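Long-range contacts in putative uncharacterized protein (Leishmania major, PDB 3M3I), which is of unknown function but belongs to the cupin superfamily, whose members share a small beta-barrel that in many relatives encloses a metal or ligand site: residues A[31-36]-A[185-190]; A[36-41]-A[64-69]; A[90-95]-A[170-175]; A[96-101]-A[130-135]. All coordinates share one frame; numbering follows the deposited sequence.

Contact 1: A[31-36]-A[185-190]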
loop_
_atom_site.group_PDB
_atom_site.type_symbol
_atom_site.label_atom_id
_atom_site.label_comp_id
_atom_site.label_asym_id
_atom_site.label_seq_id
_atom_site.Cartn_x
_atom_site.Cartn_y
_atom_site.Cartn_z
ATOM N N VAL A 31 -2.328 -15.312 -10.220
ATOM C CA VAL A 31 -1.713 -16.583 -10.595
ATOM C C VAL A 31 -0.740 -16.977 -9.495
ATOM O O VAL A 31 -0.503 -16.177 -8.592
ATOM C CB VAL A 31 -1.008 -16.501 -11.958
ATOM C CG1 VAL A 31 -2.007 -16.054 -13.017
ATOM C CG2 VAL A 31 0.175 -15.540 -11.909
ATOM N N PRO A 32 -0.204 -18.219 -9.538
ATOM C CA PRO A 32 0.721 -18.666 -8.496
ATOM C C PRO A 32 2.043 -17.925 -8.529
ATOM O O PRO A 32 2.563 -17.628 -9.597
ATOM C CB PRO A 32 0.952 -20.143 -8.840
ATOM C CG PRO A 32 -0.278 -20.542 -9.518
ATOM C CD PRO A 32 -0.653 -19.354 -10.357
ATOM N N HIS A 33 2.568 -17.655 -7.346
ATOM C CA HIS A 33 3.839 -16.992 -7.157
ATOM C C HIS A 33 4.867 -18.048 -6.739
ATOM O O HIS A 33 4.526 -19.002 -6.049
ATOM C CB HIS A 33 3.678 -15.925 -6.069
ATOM C CG HIS A 33 4.783 -14.924 -6.032
ATOM N ND1 HIS A 33 6.043 -15.226 -5.568
ATOM C CD2 HIS A 33 4.819 -13.626 -6.406
ATOM C CE1 HIS A 33 6.809 -14.157 -5.659
ATOM N NE2 HIS A 33 6.088 -13.169 -6.157
ATOM N N PRO A 34 6.126 -17.907 -7.189
ATOM C CA PRO A 34 7.168 -18.852 -6.785
ATOM C C PRO A 34 7.179 -19.173 -5.278
ATOM O O PRO A 34 7.107 -20.347 -4.903
ATOM C CB PRO A 34 8.448 -18.147 -7.232
ATOM C CG PRO A 34 8.035 -17.355 -8.435
ATOM C CD PRO A 34 6.572 -17.058 -8.312
ATOM N N GLU A 35 7.234 -18.139 -4.432
ATOM C CA GLU A 35 7.243 -18.296 -2.960
ATOM C C GLU A 35 6.038 -19.109 -2.426
ATOM O O GLU A 35 6.136 -19.800 -1.409
ATOM C CB GLU A 35 7.299 -16.907 -2.279
ATOM C CG GLU A 35 5.998 -16.062 -2.415
ATOM C CD GLU A 35 6.148 -14.613 -1.967
ATOM O OE1 GLU A 35 6.904 -13.843 -2.610
ATOM O OE2 GLU A 35 5.497 -14.222 -0.970
ATOM N N GLY A 36 4.916 -19.025 -3.136
ATOM C CA GLY A 36 3.679 -19.684 -2.756
ATOM C C GLY A 36 2.603 -18.641 -2.892
ATOM O O GLY A 36 2.890 -17.538 -3.352
ATOM N N ARG A 185 16.017 -10.671 -9.853
ATOM C CA ARG A 185 17.440 -10.764 -9.587
ATOM C C ARG A 185 17.727 -10.605 -8.095
ATOM O O ARG A 185 18.736 -11.118 -7.625
ATOM C CB ARG A 185 18.240 -9.788 -10.436
ATOM C CG ARG A 185 18.374 -10.223 -11.894
ATOM C CD ARG A 185 19.035 -9.189 -12.772
ATOM N NE ARG A 185 18.254 -7.961 -12.867
ATOM C CZ ARG A 185 18.527 -6.925 -13.670
ATOM N NH1 ARG A 185 19.559 -6.952 -14.509
ATOM N NH2 ARG A 185 17.735 -5.858 -13.652
ATOM N N ASP A 186 16.826 -9.933 -7.362
ATOM C CA ASP A 186 16.916 -9.751 -5.906
ATOM C C ASP A 186 16.019 -10.709 -5.095
ATOM O O ASP A 186 15.754 -10.473 -3.905
ATOM C CB ASP A 186 16.491 -8.324 -5.553
ATOM C CG ASP A 186 17.151 -7.289 -6.416
ATOM O OD1 ASP A 186 18.352 -7.415 -6.639
ATOM O OD2 ASP A 186 16.482 -6.334 -6.862
ATOM N N PHE A 187 15.533 -11.772 -5.727
ATOM C CA PHE A 187 14.607 -12.701 -5.092
ATOM C C PHE A 187 15.370 -13.956 -4.784
ATOM O O PHE A 187 15.869 -14.643 -5.706
ATOM C CB PHE A 187 13.456 -12.961 -6.039
ATOM C CG PHE A 187 12.431 -13.932 -5.527
ATOM C CD1 PHE A 187 11.525 -13.554 -4.541
ATOM C CD2 PHE A 187 12.331 -15.213 -6.075
ATOM C CE1 PHE A 187 10.569 -14.435 -4.096
ATOM C CE2 PHE A 187 11.376 -16.096 -5.628
ATOM C CZ PHE A 187 10.488 -15.712 -4.640
ATOM N N GLU A 188 15.520 -14.226 -3.491
ATOM C CA GLU A 188 16.211 -15.413 -3.010
ATOM C C GLU A 188 15.209 -16.282 -2.271
ATOM O O GLU A 188 14.517 -15.801 -1.403
ATOM C CB GLU A 188 17.392 -15.047 -2.096
ATOM C CG GLU A 188 18.107 -16.263 -1.476
ATOM C CD GLU A 188 19.553 -15.992 -1.070
ATOM O OE1 GLU A 188 19.936 -14.806 -0.946
ATOM O OE2 GLU A 188 20.315 -16.978 -0.859
ATOM N N ILE A 189 15.123 -17.555 -2.639
ATOM C CA ILE A 189 14.213 -18.484 -1.973
ATOM C C ILE A 189 15.074 -19.482 -1.207
ATOM O O ILE A 189 16.185 -19.785 -1.612
ATOM C CB ILE A 189 13.257 -19.167 -2.978
ATOM C CG1 ILE A 189 12.129 -19.906 -2.264
ATOM C CG2 ILE A 189 14.006 -20.168 -3.872
ATOM C CD1 ILE A 189 11.118 -18.987 -1.603
ATOM N N PHE A 190 14.573 -19.961 -0.079
ATOM C CA PHE A 190 15.346 -20.802 0.807
ATOM C C PHE A 190 14.703 -22.185 0.903
ATOM O O PHE A 190 13.564 -22.370 0.466
ATOM C CB PHE A 190 15.451 -20.143 2.195
ATOM C CG PHE A 190 16.124 -18.779 2.180
ATOM C CD1 PHE A 190 15.372 -17.619 2.137
ATOM C CD2 PHE A 190 17.505 -18.667 2.197
ATOM C CE1 PHE A 190 15.976 -16.386 2.109
ATOM C CE2 PHE A 190 18.122 -17.428 2.178
ATOM C CZ PHE A 190 17.362 -16.287 2.138
#

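Contact 2: A[36-41]-A[64-69]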
loop_
_atom_site.group_PDB
_atom_site.type_symbol
_atom_site.label_atom_id
_atom_site.label_comp_id
_atom_site.label_asym_id
_atom_site.label_seq_id
_atom_site.Cartn_x
_atom_site.Cartn_y
_atom_site.Cartn_z
ATOM N N GLY A 36 4.916 -19.025 -3.136
ATOM C CA GLY A 36 3.679 -19.684 -2.756
ATOM C C GLY A 36 2.603 -18.641 -2.892
ATOM O O GLY A 36 2.890 -17.538 -3.352
ATOM N N GLY A 37 1.373 -18.964 -2.507
ATOM C CA GLY A 37 0.272 -18.026 -2.628
ATOM C C GLY A 37 0.039 -17.538 -4.042
ATOM O O GLY A 37 0.619 -18.047 -4.971
ATOM N N TYR A 38 -0.811 -16.525 -4.187
ATOM C CA TYR A 38 -1.256 -16.064 -5.502
ATOM C C TYR A 38 -0.944 -14.570 -5.697
ATOM O O TYR A 38 -0.819 -13.830 -4.729
ATOM C CB TYR A 38 -2.745 -16.385 -5.674
ATOM C CG TYR A 38 -3.032 -17.870 -5.471
ATOM C CD1 TYR A 38 -3.164 -18.407 -4.196
ATOM C CD2 TYR A 38 -3.143 -18.738 -6.552
ATOM C CE1 TYR A 38 -3.406 -19.762 -3.997
ATOM C CE2 TYR A 38 -3.391 -20.095 -6.364
ATOM C CZ TYR A 38 -3.515 -20.601 -5.079
ATOM O OH TYR A 38 -3.760 -21.950 -4.875
ATOM N N TYR A 39 -0.784 -14.127 -6.945
ATOM C CA TYR A 39 -0.430 -12.737 -7.188
ATOM C C TYR A 39 -0.698 -12.195 -8.594
ATOM O O TYR A 39 -1.006 -12.928 -9.504
ATOM C CB TYR A 39 1.041 -12.518 -6.838
ATOM C CG TYR A 39 1.989 -12.680 -7.991
ATOM C CD1 TYR A 39 2.807 -11.630 -8.393
ATOM C CD2 TYR A 39 2.085 -13.878 -8.675
ATOM C CE1 TYR A 39 3.679 -11.777 -9.443
ATOM C CE2 TYR A 39 2.950 -14.027 -9.728
ATOM C CZ TYR A 39 3.742 -12.975 -10.106
ATOM O OH TYR A 39 4.624 -13.123 -11.150
ATOM N N SER A 40 -0.587 -10.876 -8.735
ATOM C CA SER A 40 -0.446 -10.260 -10.048
ATOM C C SER A 40 0.200 -8.886 -9.932
ATOM O O SER A 40 -0.044 -8.169 -8.987
ATOM C CB SER A 40 -1.792 -10.148 -10.754
ATOM O OG SER A 40 -2.650 -9.302 -10.027
ATOM N N GLU A 41 1.023 -8.536 -10.907
ATOM C CA GLU A 41 1.573 -7.197 -11.014
ATOM C C GLU A 41 0.446 -6.195 -11.306
ATOM O O GLU A 41 -0.532 -6.522 -11.966
ATOM C CB GLU A 41 2.665 -7.155 -12.094
ATOM C CG GLU A 41 3.871 -8.042 -11.764
ATOM C CD GLU A 41 4.986 -7.992 -12.816
ATOM O OE1 GLU A 41 5.247 -6.901 -13.375
ATOM O OE2 GLU A 41 5.624 -9.043 -13.079
ATOM N N TYR A 64 -0.968 -7.361 -6.027
ATOM C CA TYR A 64 -1.972 -7.970 -5.186
ATOM C C TYR A 64 -1.423 -9.328 -4.742
ATOM O O TYR A 64 -0.935 -10.084 -5.553
ATOM C CB TYR A 64 -3.239 -8.182 -5.968
ATOM C CG TYR A 64 -4.049 -6.942 -6.283
ATOM C CD1 TYR A 64 -4.650 -6.198 -5.271
ATOM C CD2 TYR A 64 -4.264 -6.552 -7.589
ATOM C CE1 TYR A 64 -5.424 -5.088 -5.566
ATOM C CE2 TYR A 64 -5.026 -5.446 -7.889
ATOM C CZ TYR A 64 -5.609 -4.721 -6.882
ATOM O OH TYR A 64 -6.380 -3.621 -7.195
ATOM N N PHE A 65 -1.485 -9.633 -3.455
ATOM C CA PHE A 65 -1.034 -10.925 -2.966
ATOM C C PHE A 65 -2.117 -11.603 -2.140
ATOM O O PHE A 65 -2.621 -11.013 -1.197
ATOM C CB PHE A 65 0.237 -10.770 -2.133
ATOM C CG PHE A 65 0.812 -12.071 -1.694
ATOM C CD1 PHE A 65 1.568 -12.837 -2.565
ATOM C CD2 PHE A 65 0.564 -12.558 -0.429
ATOM C CE1 PHE A 65 2.090 -14.054 -2.168
ATOM C CE2 PHE A 65 1.087 -13.775 -0.023
ATOM C CZ PHE A 65 1.846 -14.526 -0.899
ATOM N N LEU A 66 -2.464 -12.839 -2.494
ATOM C CA LEU A 66 -3.425 -13.639 -1.717
ATOM C C LEU A 66 -2.748 -14.909 -1.195
ATOM O O LEU A 66 -1.933 -15.526 -1.876
ATOM C CB LEU A 66 -4.683 -13.938 -2.543
ATOM C CG LEU A 66 -5.821 -14.801 -1.965
ATOM C CD1 LEU A 66 -7.178 -14.496 -2.632
ATOM C CD2 LEU A 66 -5.507 -16.286 -2.101
ATOM N N CYS A 67 -3.102 -15.280 0.029
ATOM C CA CYS A 67 -2.492 -16.387 0.765
ATOM C C CYS A 67 -3.633 -17.281 1.272
ATOM O O CYS A 67 -4.683 -16.779 1.631
ATOM C CB CYS A 67 -1.699 -15.804 1.927
ATOM S SG CYS A 67 -0.456 -16.839 2.737
ATOM N N THR A 68 -3.425 -18.595 1.274
ATOM C CA THR A 68 -4.404 -19.564 1.777
ATOM C C THR A 68 -3.704 -20.507 2.756
ATOM O O THR A 68 -2.484 -20.503 2.838
ATOM C CB THR A 68 -5.028 -20.383 0.625
ATOM O OG1 THR A 68 -3.990 -20.864 -0.237
ATOM C CG2 THR A 68 -5.993 -19.540 -0.197
ATOM N N PRO A 69 -4.471 -21.313 3.514
ATOM C CA PRO A 69 -3.814 -22.309 4.378
ATOM C C PRO A 69 -3.054 -23.399 3.600
ATOM O O PRO A 69 -2.043 -23.901 4.084
ATOM C CB PRO A 69 -4.974 -22.905 5.179
ATOM C CG PRO A 69 -6.069 -21.904 5.085
ATOM C CD PRO A 69 -5.922 -21.263 3.752
#

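Contact 3: A[90-95]-A[170-175]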
loop_
_atom_site.group_PDB
_atom_site.type_symbol
_atom_site.label_atom_id
_atom_site.label_comp_id
_atom_site.label_asym_id
_atom_site.label_seq_id
_atom_site.Cartn_x
_atom_site.Cartn_y
_atom_site.Cartn_z
ATOM N N ASP A 90 -9.360 -13.184 6.166
ATOM C CA ASP A 90 -8.622 -13.342 7.416
ATOM C C ASP A 90 -7.350 -12.470 7.527
ATOM O O ASP A 90 -6.768 -12.039 6.502
ATOM C CB ASP A 90 -8.199 -14.801 7.595
ATOM C CG ASP A 90 -9.378 -15.757 7.703
ATOM O OD1 ASP A 90 -10.351 -15.474 8.452
ATOM O OD2 ASP A 90 -9.316 -16.817 7.044
ATOM N N PRO A 91 -6.893 -12.230 8.778
ATOM C CA PRO A 91 -5.560 -11.685 8.990
ATOM C C PRO A 91 -4.486 -12.545 8.384
ATOM O O PRO A 91 -4.593 -13.770 8.397
ATOM C CB PRO A 91 -5.396 -11.692 10.516
ATOM C CG PRO A 91 -6.503 -12.481 11.046
ATOM C CD PRO A 91 -7.616 -12.365 10.050
ATOM N N LEU A 92 -3.452 -11.890 7.879
ATOM C CA LEU A 92 -2.300 -12.545 7.298
ATOM C C LEU A 92 -1.207 -12.579 8.371
ATOM O O LEU A 92 -0.816 -11.528 8.900
ATOM C CB LEU A 92 -1.826 -11.728 6.100
ATOM C CG LEU A 92 -0.975 -12.395 5.027
ATOM C CD1 LEU A 92 -1.856 -12.915 3.908
ATOM C CD2 LEU A 92 0.007 -11.388 4.478
ATOM N N GLN A 93 -0.725 -13.769 8.707
ATOM C CA GLN A 93 0.356 -13.886 9.664
ATOM C C GLN A 93 1.676 -13.856 8.926
ATOM O O GLN A 93 1.959 -14.725 8.096
ATOM C CB GLN A 93 0.236 -15.154 10.498
ATOM C CG GLN A 93 1.222 -15.181 11.641
ATOM C CD GLN A 93 1.087 -16.394 12.522
ATOM O OE1 GLN A 93 -0.002 -16.902 12.737
ATOM N NE2 GLN A 93 2.202 -16.849 13.056
ATOM N N LEU A 94 2.462 -12.830 9.225
ATOM C CA LEU A 94 3.760 -12.623 8.637
ATOM C C LEU A 94 4.780 -13.182 9.613
ATOM O O LEU A 94 4.723 -12.891 10.811
ATOM C CB LEU A 94 4.029 -11.133 8.419
ATOM C CG LEU A 94 3.552 -10.493 7.128
ATOM C CD1 LEU A 94 3.624 -8.980 7.232
ATOM C CD2 LEU A 94 4.435 -10.992 5.988
ATOM N N HIS A 95 5.705 -13.974 9.093
ATOM C CA HIS A 95 6.762 -14.586 9.880
ATOM C C HIS A 95 8.054 -13.918 9.460
ATOM O O HIS A 95 8.591 -14.250 8.407
ATOM C CB HIS A 95 6.828 -16.092 9.590
ATOM C CG HIS A 95 5.551 -16.822 9.876
ATOM N ND1 HIS A 95 5.455 -17.816 10.826
ATOM C CD2 HIS A 95 4.318 -16.706 9.327
ATOM C CE1 HIS A 95 4.219 -18.279 10.847
ATOM N NE2 HIS A 95 3.509 -17.615 9.952
ATOM N N GLY A 170 -10.858 -18.401 5.073
ATOM C CA GLY A 170 -10.050 -19.331 4.274
ATOM C C GLY A 170 -8.971 -18.699 3.410
ATOM O O GLY A 170 -8.302 -19.390 2.640
ATOM N N TYR A 171 -8.793 -17.385 3.528
ATOM C CA TYR A 171 -7.793 -16.663 2.736
ATOM C C TYR A 171 -7.486 -15.311 3.346
ATOM O O TYR A 171 -8.158 -14.867 4.257
ATOM C CB TYR A 171 -8.307 -16.431 1.327
ATOM C CG TYR A 171 -9.320 -15.324 1.276
ATOM C CD1 TYR A 171 -8.958 -14.034 0.895
ATOM C CD2 TYR A 171 -10.625 -15.551 1.651
ATOM C CE1 TYR A 171 -9.887 -13.012 0.868
ATOM C CE2 TYR A 171 -11.561 -14.536 1.628
ATOM C CZ TYR A 171 -11.183 -13.271 1.233
ATOM O OH TYR A 171 -12.114 -12.273 1.203
ATOM N N SER A 172 -6.478 -14.646 2.806
ATOM C CA SER A 172 -6.196 -13.262 3.137
ATOM C C SER A 172 -5.662 -12.550 1.918
ATOM O O SER A 172 -4.624 -12.938 1.399
ATOM C CB SER A 172 -5.159 -13.193 4.235
ATOM O OG SER A 172 -4.838 -11.845 4.507
ATOM N N LEU A 173 -6.371 -11.520 1.461
ATOM C CA LEU A 173 -5.939 -10.722 0.315
ATOM C C LEU A 173 -5.275 -9.424 0.803
ATOM O O LEU A 173 -5.796 -8.737 1.678
ATOM C CB LEU A 173 -7.133 -10.407 -0.583
ATOM C CG LEU A 173 -6.948 -9.438 -1.761
ATOM C CD1 LEU A 173 -5.961 -9.966 -2.783
ATOM C CD2 LEU A 173 -8.291 -9.145 -2.418
ATOM N N VAL A 174 -4.122 -9.101 0.237
ATOM C CA VAL A 174 -3.425 -7.868 0.558
ATOM C C VAL A 174 -2.903 -7.232 -0.724
ATOM O O VAL A 174 -3.021 -7.797 -1.806
ATOM C CB VAL A 174 -2.206 -8.097 1.539
ATOM C CG1 VAL A 174 -2.659 -8.585 2.889
ATOM C CG2 VAL A 174 -1.180 -9.057 0.945
ATOM N N SER A 175 -2.343 -6.039 -0.576
ATOM C CA SER A 175 -1.467 -5.462 -1.571
ATOM C C SER A 175 -0.083 -5.385 -0.962
ATOM O O SER A 175 0.047 -5.143 0.232
ATOM C CB SER A 175 -1.944 -4.074 -1.979
ATOM O OG SER A 175 -3.135 -4.151 -2.718
#

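Contact 4: A[96-101]-A[130-135]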
loop_
_atom_site.group_PDB
_atom_site.type_symbol
_atom_site.label_atom_id
_atom_site.label_comp_id
_atom_site.label_asym_id
_atom_site.label_seq_id
_atom_site.Cartn_x
_atom_site.Cartn_y
_atom_site.Cartn_z
ATOM N N VAL A 96 8.557 -12.996 10.263
ATOM C CA VAL A 96 9.680 -12.145 9.864
ATOM C C VAL A 96 10.923 -12.411 10.720
ATOM O O VAL A 96 10.912 -12.154 11.919
ATOM C CB VAL A 96 9.299 -10.643 9.992
ATOM C CG1 VAL A 96 10.429 -9.752 9.521
ATOM C CG2 VAL A 96 8.034 -10.333 9.205
ATOM N N ILE A 97 11.993 -12.925 10.118
ATOM C CA ILE A 97 13.275 -13.003 10.810
ATOM C C ILE A 97 14.105 -11.812 10.330
ATOM O O ILE A 97 14.440 -11.728 9.162
ATOM C CB ILE A 97 14.036 -14.316 10.532
ATOM C CG1 ILE A 97 13.133 -15.541 10.726
ATOM C CG2 ILE A 97 15.255 -14.396 11.441
ATOM C CD1 ILE A 97 13.602 -16.790 9.989
ATOM N N LEU A 98 14.408 -10.877 11.221
ATOM C CA LEU A 98 15.105 -9.650 10.832
ATOM C C LEU A 98 16.591 -9.911 10.770
ATOM O O LEU A 98 17.096 -10.670 11.571
ATOM C CB LEU A 98 14.842 -8.533 11.846
ATOM C CG LEU A 98 13.396 -8.186 12.190
ATOM C CD1 LEU A 98 13.383 -7.264 13.410
ATOM C CD2 LEU A 98 12.677 -7.526 11.014
ATOM N N LYS A 99 17.282 -9.276 9.829
ATOM C CA LYS A 99 18.749 -9.323 9.764
ATOM C C LYS A 99 19.367 -8.614 10.968
ATOM O O LYS A 99 20.334 -9.088 11.542
ATOM C CB LYS A 99 19.245 -8.675 8.472
ATOM C CG LYS A 99 20.686 -8.963 8.133
ATOM C CD LYS A 99 20.987 -8.463 6.730
ATOM C CE LYS A 99 22.342 -8.926 6.223
ATOM N NZ LYS A 99 22.507 -8.665 4.756
ATOM N N ASP A 100 18.823 -7.452 11.308
ATOM C CA ASP A 100 19.012 -6.833 12.629
ATOM C C ASP A 100 17.648 -6.293 13.046
ATOM O O ASP A 100 16.785 -6.102 12.189
ATOM C CB ASP A 100 20.014 -5.679 12.596
ATOM C CG ASP A 100 21.186 -5.929 11.675
ATOM O OD1 ASP A 100 22.273 -6.311 12.167
ATOM O OD2 ASP A 100 21.024 -5.725 10.456
ATOM N N PRO A 101 17.435 -6.039 14.354
ATOM C CA PRO A 101 16.243 -5.291 14.813
ATOM C C PRO A 101 15.937 -4.010 13.994
ATOM O O PRO A 101 16.069 -2.896 14.496
ATOM C CB PRO A 101 16.593 -4.961 16.256
ATOM C CG PRO A 101 17.442 -6.130 16.695
ATOM C CD PRO A 101 18.207 -6.595 15.484
ATOM N N VAL A 130 16.266 -12.081 15.684
ATOM C CA VAL A 130 14.949 -11.652 16.153
ATOM C C VAL A 130 13.803 -12.131 15.259
ATOM O O VAL A 130 13.612 -11.635 14.156
ATOM C CB VAL A 130 14.889 -10.109 16.327
ATOM C CG1 VAL A 130 13.491 -9.654 16.725
ATOM C CG2 VAL A 130 15.895 -9.657 17.379
ATOM N N TYR A 131 13.026 -13.084 15.767
ATOM C CA TYR A 131 11.819 -13.546 15.096
ATOM C C TYR A 131 10.624 -12.708 15.555
ATOM O O TYR A 131 10.400 -12.518 16.760
ATOM C CB TYR A 131 11.583 -15.033 15.386
ATOM C CG TYR A 131 10.286 -15.595 14.835
ATOM C CD1 TYR A 131 9.854 -15.298 13.548
ATOM C CD2 TYR A 131 9.504 -16.442 15.597
ATOM C CE1 TYR A 131 8.670 -15.810 13.051
ATOM C CE2 TYR A 131 8.321 -16.961 15.102
ATOM C CZ TYR A 131 7.910 -16.639 13.830
ATOM O OH TYR A 131 6.734 -17.164 13.354
ATOM N N ARG A 132 9.865 -12.201 14.587
ATOM C CA ARG A 132 8.683 -11.402 14.864
ATOM C C ARG A 132 7.482 -11.956 14.121
ATOM O O ARG A 132 7.503 -12.071 12.893
ATOM C CB ARG A 132 8.926 -9.946 14.473
ATOM C CG ARG A 132 9.989 -9.273 15.339
ATOM C CD ARG A 132 9.631 -7.834 15.637
ATOM N NE ARG A 132 10.680 -7.118 16.361
ATOM C CZ ARG A 132 10.934 -7.238 17.665
ATOM N NH1 ARG A 132 10.240 -8.077 18.427
ATOM N NH2 ARG A 132 11.908 -6.525 18.210
ATOM N N ARG A 133 6.452 -12.317 14.880
ATOM C CA ARG A 133 5.167 -12.714 14.325
ATOM C C ARG A 133 4.284 -11.470 14.248
ATOM O O ARG A 133 4.047 -10.806 15.255
ATOM C CB ARG A 133 4.525 -13.799 15.200
ATOM C CG ARG A 133 3.087 -14.191 14.830
ATOM C CD ARG A 133 2.569 -15.286 15.768
ATOM N NE ARG A 133 1.119 -15.459 15.683
ATOM C CZ ARG A 133 0.219 -14.657 16.256
ATOM N NH1 ARG A 133 0.601 -13.602 16.970
ATOM N NH2 ARG A 133 -1.080 -14.909 16.108
ATOM N N VAL A 134 3.819 -11.149 13.046
ATOM C CA VAL A 134 2.966 -9.985 12.832
ATOM C C VAL A 134 1.689 -10.415 12.124
ATOM O O VAL A 134 1.740 -11.144 11.137
ATOM C CB VAL A 134 3.702 -8.924 11.999
ATOM C CG1 VAL A 134 2.817 -7.727 11.715
ATOM C CG2 VAL A 134 4.970 -8.490 12.712
ATOM N N LEU A 135 0.544 -9.982 12.649
ATOM C CA LEU A 135 -0.743 -10.198 11.991
ATOM C C LEU A 135 -1.106 -8.947 11.221
ATOM O O LEU A 135 -1.309 -7.927 11.819
ATOM C CB LEU A 135 -1.836 -10.489 13.011
ATOM C CG LEU A 135 -1.767 -11.838 13.730
ATOM C CD1 LEU A 135 -2.570 -11.802 15.022
ATOM C CD2 LEU A 135 -2.252 -12.940 12.830
#

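Contact 1: A[31-36]-A[185-190]
H33 turns the edge of its imidazole toward the face of F187 in an offset edge-to-face pair, with the ring centroids 5.8 Å apart and the planes at 68°. F187 CE1 lies near the imidazole plane, at the edge, and the backbone N of E35 sits in that same plane, giving a weak hydrogen bond to H33 ND1. F187 also meets P34, whose CB comes 3.9 Å from F187 CE2, and the carboxylate of E35, whose OE1 lies 4.0 Å from F187 CE1. The E35 and F187 side chains cross at about a right angle, yet the carboxylate and phenyl planes are only 11° apart. F187 CG stands anti to the backbone N (chi1 179°), on a CB that already points to the type I turn from H33 to G36. I189 adds a looser touch, CD1 to E35 CA at 4.2 Å. Y39 flanks H33 and Y184 flanks F187, each as a further edge-to-face pair. This illustrates how a turn and an extended chain can meet through two aromatic rings, the P34 ring and a carboxylate oxygen set against a phenyl C-H, with no hydrogen bond between the segments: E35 OE2 is bonded to S73, E35 O to H74 and P34 O to Y211, and shape matches the two segments across the contact.

Contact 2: A[36-41]-A[64-69]
Y64 opens the pairing with S40: its N donates to S40 O at 3.2 Å and its O accepts from S40 N, while S40 OG lies at the edge of the Y64 ring. The Y64 carbonyl also receives a CA-H...O contact from Y39 CA at 3.2 Å. F65 pairs with Y39 without backbone bonds. Its CG is anti to its backbone N (chi1 -175°). The ring meets the backbone opposite, CD1 coming obliquely to 3.4 Å from Y38 O and CE1 lying near G36 O, which is at the ring edge. G37 CA passes 4.2 Å from F65 CZ, and its positive phi suits glycine. L66 forms two short bonds with Y38: Y38 N to L66 O at 2.8 Å, in the carbonyl plane, and L66 N to Y38 O at 2.9 Å, the donor lying 36° out of the Y38 carbonyl plane. On the face shared by these two residues, L66 CD2 rests 3.8 Å from Y38 CD1. T68 then brings OG1 to the edge of the Y38 ring. Helix 21-27 covers the Y38/L66 face through W24 and I25, F65 meets W84 on the other, and the antiparallel pair is consistent with one wall of a cupin beta-barrel.

Contact 3: A[90-95]-A[170-175]
D90 and S172 meet through a backbone carbonyl and a hydroxyl: S172 OG, anti to its own backbone N (chi1 177°), donates to D90 O at 2.8 Å, tilted 21° from the carbonyl plane. The D90 carboxylate points the other way along the partner segment, where G170 N reaches OD2 on its syn side at 3.0 Å; OD1 takes the N-H groups of Q168 and A169, so the acid gathers three amides of one bend. D90 N bonds to Y171 O at 2.8 Å. D90 and P91 lead into strand 92-98 of one sheet, while strand 172-179 belongs to the other, and the bonds of D90 link the two sheets of what is probably the cupin barrel. L92 CD1 comes 3.2 Å from S172 OG, a close approach made with chi2 (93°) away from the staggered positions, and so doubtful in detail. The other branch of L92 is turned to V174, the two side chains crossing at about a right angle with L92 CD2 4.2 Å from V174 CG1, and W84 packs against both.

Contact 4: A[96-101]-A[130-135]
V96 pairs with R132 through two backbone bonds, V96 N to R132 O at 3.0 Å and R132 N to V96 O at 2.9 Å. The same V96 carbonyl lies at the edge of the Y131 ring, CD1 of the tyrosine 3.7 Å from V96 O, and also takes a CA-H...O contact from Y131 CA. I97 faces Y131 as a non-hydrogen-bonded pair on the opposite face of the sheet from V96, and its CG1 approaches Y131 CD1 obliquely at 4.3 Å; Y131 OH, farther out, makes a weak hydrogen bond with H95 ND1. L98 N also donates to V130 O at 3.1 Å, in a nearly straight bond (171°). L98 CD1 touches both V130 CG1 and R132 NE, the latter at 4.0 Å. V130 CG1 in turn sits 3.6 Å above the guanidinium plane of R132, over its centre, a methyl set over the face of the charged group. The chain of R132 bends at chi2 (-142°), and its NE has a long, weak ion pair with D103. P101, past the strand, lays its CG 3.9 Å from V130 CG2, the two side chains crossing at about a right angle. Consecutive antiparallel strands joined by a long, partly disordered connection form a beta hairpin, with strand 130-136 outermost within this chain in one of the two sheets of the cupin fold.

The four contacts run as a chain of neighbours through one cupin barrel. Contacts 1 and 2 share G36, have centres about 11 Å apart, and are tied by a probable hydrogen bond from Y39 N to V31 O (2.6 Å). Contact 2 leads to contact 3, about 9 Å away between centres, through sheet pairing of F65 O with V174 N at 2.8 Å. Contact 3 passes to contact 4 along strand 92-98, where L94 N meets V134 O at 2.6 Å. Contacts 2 and 4, about 21 Å apart between centres, lie on opposite sides of the chain's centre. Contacts 1 and 3 each join the two sheets, contact 2 lies within one and contact 4 within the other. No active site is known.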